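Local coordinates for periplasmic cell division protein (SufI) (Aquifex aeolicus, PDB 6SYY) that binds copper ions and, as a multicopper oxidase, probably oxidises its substrates with electrons passed on to molecular oxygen, at residues F274-V279 with N291-A296; Y319-N324 with N358-V363. One frame throughout, in Å; residues are numbered along the deposited sequence.

Contact 1 of 2, residues F274-V279 with N291-A296; sequences FWVIGV and NEILVA
Phe274, Val276 and Ile293 pack together in the plastocyanin-like (cupredoxin) domain that follows the N-terminal one in this multicopper oxidase; the side-chain part of the contact is apolar, and a peptide group completes it. In this small cluster CG2 of Ile293 is the shared atom. It lies 3.6 Å from CG2 of Val276, and both side chains leave their backbones pointing toward the opposite segment. The same methyl comes to the edge of the Phe274 ring, near its plane, 3.8 Å from CE1. A chi1 of 58° puts CG of Phe274 between the backbone N and the carbonyl carbon, and the ring beyond it extends nearer to segment 291-296 than CB does.

Leu265, Ile303 and Val305 add further apolar contacts to the ring, and Leu284 touches Val276. In the backbone, Phe274 and Val276 bond to Val290 and Lys288, so segment 274-279 belongs to one arm of an antiparallel hairpin with strand 282-290. Further on, Ile277 and Gly278 both face Asp302 in a classic beta bulge. The Glu292 side chain turns away from the contact, and its carboxylate forms salt bridges with Arg262 and Arg271.

Ring against backbone completes the contact: the CE2-CZ end of the Phe274 ring comes up against the peptide joining Asn291 to Glu292, with CZ 3.7 Å from Glu292 N and CE2 3.5 Å from Asn291 C.

Contact 2 of 2, residues Y319-N324 with N358-V363; sequences YNFPHN and NSEFEV
Tyr319 CG stands anti to the backbone N (chi1 -164°) and its ring reaches across to strand 361-363, one face covering the Phe361 carbonyl, while Phe361 CG sits between its own N and carbonyl carbon (chi1 50°), on the side where its ring meets Asn320. The backbones form an antiparallel ladder. Asn320 and Phe361 are its hydrogen-bonded pair, with Asn320 N to Phe361 O at 2.8 Å and Phe361 N to Asn320 O at 3.0 Å. Tyr319 faces Glu362 as the non-hydrogen-bonded pair.

On the tyrosine side, CE1 lies 3.5 Å from Phe361 C, and OH is 3.2 Å from Glu360 CG. An alanine here removes the ring, which would probably uncover the Phe361 peptide and the Glu360 chain and free the Phe321 ring, robbed of Tyr319 CD2 over its centre, to turn. On the Asn320 side, CB makes a CH-pi contact, 4.0 Å from the Phe361 ring centroid, with amide and ring planes 31° apart. Asn320 ND2 donates to a water at 2.8 Å, which donates in turn to Ser359 O, and Asn320 OD1 accepts from Arg262 N.

Beyond the strands, Asn358 OD1 lies over the centre of the His323 ring and takes weak bonds from His323 N (3.1 Å) and Asn324 N. Both ends of the buried Asn320 amide thus have a partner, whereas Asn358 grips 323-324 through weak bonds, with His323 also bonded to Leu325 N and Arg262.

Both segments of contact 1 precede those of contact 2 along the chain, and the two centres lie 15 Å apart in the same beta-rich domain. Strand 261-267 joins them: it pairs antiparallel with 270-279, 293-295 and 315-321, and the last of these pairs with 361-370. Arg262, the salt-bridge partner of Glu292, also serves contact 2 through its backbone N and guanidinium, while Arg271 adds a cation-pi contact with Phe321. Direct packing is slight, Leu294 CD1 to His323 CB at 4.1 Å. The methionine-rich stretch 327-354, which is not modelled, runs between the segments of contact 2, whose pairing holds its two ends together; the His323 side chain lies about 13 Å from a bound copper ion.

Contact 1 of 2, residues F274-V279 with N291-A296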
loop_
_atom_site.group_PDB
_atom_site.type_symbol
_atom_site.label_atom_id
_atom_site.label_comp_id
_atom_site.label_asym_id
_atom_site.label_seq_id
_atom_site.Cartn_x
_atom_site.Cartn_y
_atom_site.Cartn_z
ATOM N N PHE A 274 17.083 -10.693 -7.031
ATOM C CA PHE A 274 15.667 -11.034 -7.017
ATOM C C PHE A 274 14.988 -10.199 -8.097
ATOM O O PHE A 274 15.621 -9.360 -8.746
ATOM C CB PHE A 274 15.042 -10.830 -5.630
ATOM C CG PHE A 274 15.169 -9.435 -5.096
ATOM C CD1 PHE A 274 14.087 -8.568 -5.126
ATOM C CD2 PHE A 274 16.362 -8.993 -4.542
ATOM C CE1 PHE A 274 14.190 -7.282 -4.628
ATOM C CE2 PHE A 274 16.474 -7.705 -4.038
ATOM C CZ PHE A 274 15.384 -6.848 -4.084
ATOM N N TRP A 275 13.693 -10.440 -8.297
ATOM C CA TRP A 275 12.970 -9.862 -9.422
ATOM C C TRP A 275 11.712 -9.148 -8.958
ATOM O O TRP A 275 10.890 -9.731 -8.248
ATOM C CB TRP A 275 12.589 -10.936 -10.437
ATOM C CG TRP A 275 13.757 -11.578 -11.090
ATOM C CD1 TRP A 275 14.285 -11.271 -12.307
ATOM C CD2 TRP A 275 14.550 -12.646 -10.564
ATOM N NE1 TRP A 275 15.360 -12.082 -12.575
ATOM C CE2 TRP A 275 15.544 -12.936 -11.519
ATOM C CE3 TRP A 275 14.519 -13.382 -9.374
ATOM C CZ2 TRP A 275 16.495 -13.931 -11.326
ATOM C CZ3 TRP A 275 15.462 -14.370 -9.185
ATOM C CH2 TRP A 275 16.433 -14.638 -10.159
ATOM N N VAL A 276 11.560 -7.894 -9.376
ATOM C CA VAL A 276 10.276 -7.215 -9.257
ATOM C C VAL A 276 9.352 -7.780 -10.323
ATOM O O VAL A 276 9.683 -7.772 -11.515
ATOM C CB VAL A 276 10.433 -5.698 -9.413
ATOM C CG1 VAL A 276 9.070 -5.014 -9.365
ATOM C CG2 VAL A 276 11.354 -5.147 -8.345
ATOM N N ILE A 277 8.198 -8.287 -9.906
ATOM C CA ILE A 277 7.215 -8.775 -10.862
ATOM C C ILE A 277 5.917 -7.981 -10.842
ATOM O O ILE A 277 5.151 -8.055 -11.817
ATOM C CB ILE A 277 6.924 -10.276 -10.657
ATOM C CG1 ILE A 277 6.347 -10.530 -9.262
ATOM C CG2 ILE A 277 8.183 -11.100 -10.921
ATOM C CD1 ILE A 277 5.602 -11.848 -9.142
ATOM N N GLY A 278 5.642 -7.210 -9.796
ATOM C CA GLY A 278 4.393 -6.477 -9.736
ATOM C C GLY A 278 4.506 -5.263 -8.847
ATOM O O GLY A 278 5.378 -5.180 -7.975
ATOM N N VAL A 279 3.607 -4.311 -9.089
ATOM C CA VAL A 279 3.490 -3.113 -8.266
ATOM C C VAL A 279 2.032 -2.962 -7.849
ATOM O O VAL A 279 1.248 -3.911 -7.960
ATOM C CB VAL A 279 4.005 -1.868 -9.013
ATOM C CG1 VAL A 279 5.519 -1.945 -9.187
ATOM C CG2 VAL A 279 3.331 -1.751 -10.363
ATOM N N ASN A 291 18.749 -5.763 -7.274
ATOM C CA ASN A 291 19.345 -6.161 -6.006
ATOM C C ASN A 291 18.894 -5.263 -4.860
ATOM O O ASN A 291 19.417 -5.387 -3.746
ATOM C CB ASN A 291 20.878 -6.196 -6.107
ATOM C CG ASN A 291 21.469 -4.901 -6.636
ATOM O OD1 ASN A 291 21.057 -3.808 -6.252
ATOM N ND2 ASN A 291 22.448 -5.023 -7.526
ATOM N N GLU A 292 17.936 -4.368 -5.103
ATOM C CA GLU A 292 17.307 -3.589 -4.044
ATOM C C GLU A 292 16.021 -2.975 -4.579
ATOM O O GLU A 292 15.853 -2.794 -5.788
ATOM C CB GLU A 292 18.231 -2.490 -3.503
ATOM C CG GLU A 292 18.627 -1.447 -4.522
ATOM C CD GLU A 292 19.200 -0.204 -3.877
ATOM O OE1 GLU A 292 18.454 0.787 -3.739
ATOM O OE2 GLU A 292 20.389 -0.221 -3.497
ATOM N N ILE A 293 15.114 -2.658 -3.657
ATOM C CA ILE A 293 13.860 -1.990 -3.988
ATOM C C ILE A 293 13.562 -0.937 -2.931
ATOM O O ILE A 293 13.788 -1.151 -1.733
ATOM C CB ILE A 293 12.682 -2.977 -4.107
ATOM C CG1 ILE A 293 12.565 -3.839 -2.846
ATOM C CG2 ILE A 293 12.821 -3.834 -5.353
ATOM C CD1 ILE A 293 11.276 -4.616 -2.779
ATOM N N LEU A 294 13.059 0.204 -3.384
ATOM C CA LEU A 294 12.617 1.289 -2.521
ATOM C C LEU A 294 11.097 1.247 -2.475
ATOM O O LEU A 294 10.445 1.268 -3.524
ATOM C CB LEU A 294 13.110 2.633 -3.054
ATOM C CG LEU A 294 12.957 3.895 -2.208
ATOM C CD1 LEU A 294 13.767 3.774 -0.933
ATOM C CD2 LEU A 294 13.408 5.102 -3.014
ATOM N N VAL A 295 10.536 1.169 -1.273
ATOM C CA VAL A 295 9.093 1.040 -1.106
ATOM C C VAL A 295 8.633 2.026 -0.039
ATOM O O VAL A 295 9.078 1.964 1.114
ATOM C CB VAL A 295 8.682 -0.402 -0.759
ATOM C CG1 VAL A 295 9.631 -1.010 0.263
ATOM C CG2 VAL A 295 7.236 -0.450 -0.285
ATOM N N ALA A 296 7.770 2.932 -0.423
ATOM C CA ALA A 296 7.223 3.951 0.449
ATOM C C ALA A 296 5.882 3.504 1.011
ATOM O O ALA A 296 5.282 2.540 0.523
ATOM C CB ALA A 296 7.055 5.266 -0.323
#

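Contact 2 of 2, residues Y319-N324 with N358-V363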
loop_
_atom_site.group_PDB
_atom_site.type_symbol
_atom_site.label_atom_id
_atom_site.label_comp_id
_atom_site.label_asym_id
_atom_site.label_seq_id
_atom_site.Cartn_x
_atom_site.Cartn_y
_atom_site.Cartn_z
ATOM N N TYR A 319 17.352 -6.802 4.516
ATOM C CA TYR A 319 18.023 -5.697 5.178
ATOM C C TYR A 319 17.548 -4.369 4.609
ATOM O O TYR A 319 17.337 -4.239 3.400
ATOM C CB TYR A 319 19.536 -5.821 5.020
ATOM C CG TYR A 319 20.306 -4.958 5.976
ATOM C CD1 TYR A 319 20.552 -5.380 7.280
ATOM C CD2 TYR A 319 20.793 -3.719 5.581
ATOM C CE1 TYR A 319 21.260 -4.587 8.161
ATOM C CE2 TYR A 319 21.502 -2.920 6.454
ATOM C CZ TYR A 319 21.733 -3.356 7.741
ATOM O OH TYR A 319 22.440 -2.553 8.603
ATOM N N ASN A 320 17.382 -3.387 5.492
ATOM C CA ASN A 320 17.001 -2.036 5.107
ATOM C C ASN A 320 18.233 -1.148 5.143
ATOM O O ASN A 320 18.860 -0.996 6.196
ATOM C CB ASN A 320 15.922 -1.476 6.033
ATOM C CG ASN A 320 15.525 -0.060 5.664
ATOM O OD1 ASN A 320 14.823 0.160 4.680
ATOM N ND2 ASN A 320 15.984 0.906 6.446
ATOM N N PHE A 321 18.577 -0.577 4.005
ATOM C CA PHE A 321 19.673 0.368 3.875
ATOM C C PHE A 321 19.149 1.792 3.968
ATOM O O PHE A 321 17.941 2.021 3.857
ATOM C CB PHE A 321 20.394 0.151 2.541
ATOM C CG PHE A 321 21.248 -1.084 2.515
ATOM C CD1 PHE A 321 22.496 -1.090 3.122
ATOM C CD2 PHE A 321 20.807 -2.239 1.886
ATOM C CE1 PHE A 321 23.289 -2.222 3.104
ATOM C CE2 PHE A 321 21.597 -3.374 1.864
ATOM C CZ PHE A 321 22.838 -3.366 2.474
ATOM N N PRO A 322 20.020 2.773 4.212
ATOM C CA PRO A 322 19.563 4.170 4.257
ATOM C C PRO A 322 18.832 4.567 2.982
ATOM O O PRO A 322 19.340 4.394 1.872
ATOM C CB PRO A 322 20.864 4.956 4.435
ATOM C CG PRO A 322 21.753 4.009 5.180
ATOM C CD PRO A 322 21.417 2.637 4.663
ATOM N N HIS A 323 17.616 5.097 3.149
ATOM C CA HIS A 323 16.757 5.373 2.004
ATOM C C HIS A 323 17.169 6.620 1.237
ATOM O O HIS A 323 16.782 6.765 0.071
ATOM C CB HIS A 323 15.295 5.492 2.447
ATOM C CG HIS A 323 15.056 6.532 3.497
ATOM N ND1 HIS A 323 15.214 7.881 3.260
ATOM C CD2 HIS A 323 14.653 6.422 4.786
ATOM C CE1 HIS A 323 14.928 8.555 4.360
ATOM N NE2 HIS A 323 14.584 7.693 5.300
ATOM N N ASN A 324 17.934 7.517 1.861
ATOM C CA ASN A 324 18.513 8.692 1.212
ATOM C C ASN A 324 17.461 9.592 0.566
ATOM O O ASN A 324 17.768 10.350 -0.359
ATOM C CB ASN A 324 19.570 8.284 0.179
ATOM C CG ASN A 324 20.756 7.580 0.811
ATOM O OD1 ASN A 324 21.138 7.882 1.943
ATOM N ND2 ASN A 324 21.344 6.634 0.085
ATOM N N ASN A 358 17.028 7.807 9.329
ATOM C CA ASN A 358 17.605 7.355 8.065
ATOM C C ASN A 358 18.592 6.216 8.299
ATOM O O ASN A 358 19.578 6.075 7.569
ATOM C CB ASN A 358 18.287 8.514 7.329
ATOM C CG ASN A 358 18.583 8.197 5.866
ATOM O OD1 ASN A 358 17.987 7.295 5.274
ATOM N ND2 ASN A 358 19.510 8.943 5.279
ATOM N N SER A 359 18.338 5.391 9.309
ATOM C CA SER A 359 19.288 4.372 9.723
ATOM C C SER A 359 19.092 3.079 8.933
ATOM O O SER A 359 18.099 2.886 8.227
ATOM C CB SER A 359 19.165 4.106 11.224
ATOM O OG SER A 359 17.847 3.719 11.571
ATOM N N GLU A 360 20.074 2.189 9.053
ATOM C CA GLU A 360 20.021 0.869 8.448
ATOM C C GLU A 360 19.819 -0.181 9.531
ATOM O O GLU A 360 20.278 -0.020 10.667
ATOM C CB GLU A 360 21.294 0.567 7.653
ATOM C CG GLU A 360 22.577 0.654 8.451
ATOM C CD GLU A 360 23.796 0.290 7.623
ATOM O OE1 GLU A 360 23.785 0.544 6.400
ATOM O OE2 GLU A 360 24.762 -0.258 8.192
ATOM N N PHE A 361 19.125 -1.258 9.171
ATOM C CA PHE A 361 18.732 -2.266 10.146
ATOM C C PHE A 361 18.158 -3.470 9.420
ATOM O O PHE A 361 17.606 -3.342 8.322
ATOM C CB PHE A 361 17.697 -1.712 11.134
ATOM C CG PHE A 361 16.536 -1.031 10.470
ATOM C CD1 PHE A 361 16.541 0.340 10.273
ATOM C CD2 PHE A 361 15.441 -1.759 10.038
ATOM C CE1 PHE A 361 15.476 0.970 9.660
ATOM C CE2 PHE A 361 14.379 -1.133 9.413
ATOM C CZ PHE A 361 14.394 0.233 9.232
ATOM N N GLU A 362 18.276 -4.634 10.052
ATOM C CA GLU A 362 17.679 -5.839 9.497
ATOM C C GLU A 362 16.168 -5.811 9.685
ATOM O O GLU A 362 15.668 -5.454 10.755
ATOM C CB GLU A 362 18.279 -7.076 10.164
ATOM C CG GLU A 362 17.649 -8.394 9.744
ATOM C CD GLU A 362 18.415 -9.590 10.271
ATOM O OE1 GLU A 362 19.652 -9.485 10.411
ATOM O OE2 GLU A 362 17.785 -10.631 10.549
ATOM N N VAL A 363 15.437 -6.167 8.632
ATOM C CA VAL A 363 13.984 -6.294 8.727
ATOM C C VAL A 363 13.577 -7.717 9.087
ATOM O O VAL A 363 12.693 -7.928 9.922
ATOM C CB VAL A 363 13.328 -5.843 7.407
ATOM C CG1 VAL A 363 11.835 -6.100 7.450
ATOM C CG2 VAL A 363 13.615 -4.375 7.144
HETATM O O HOH W 1 16.298 3.708 6.266
#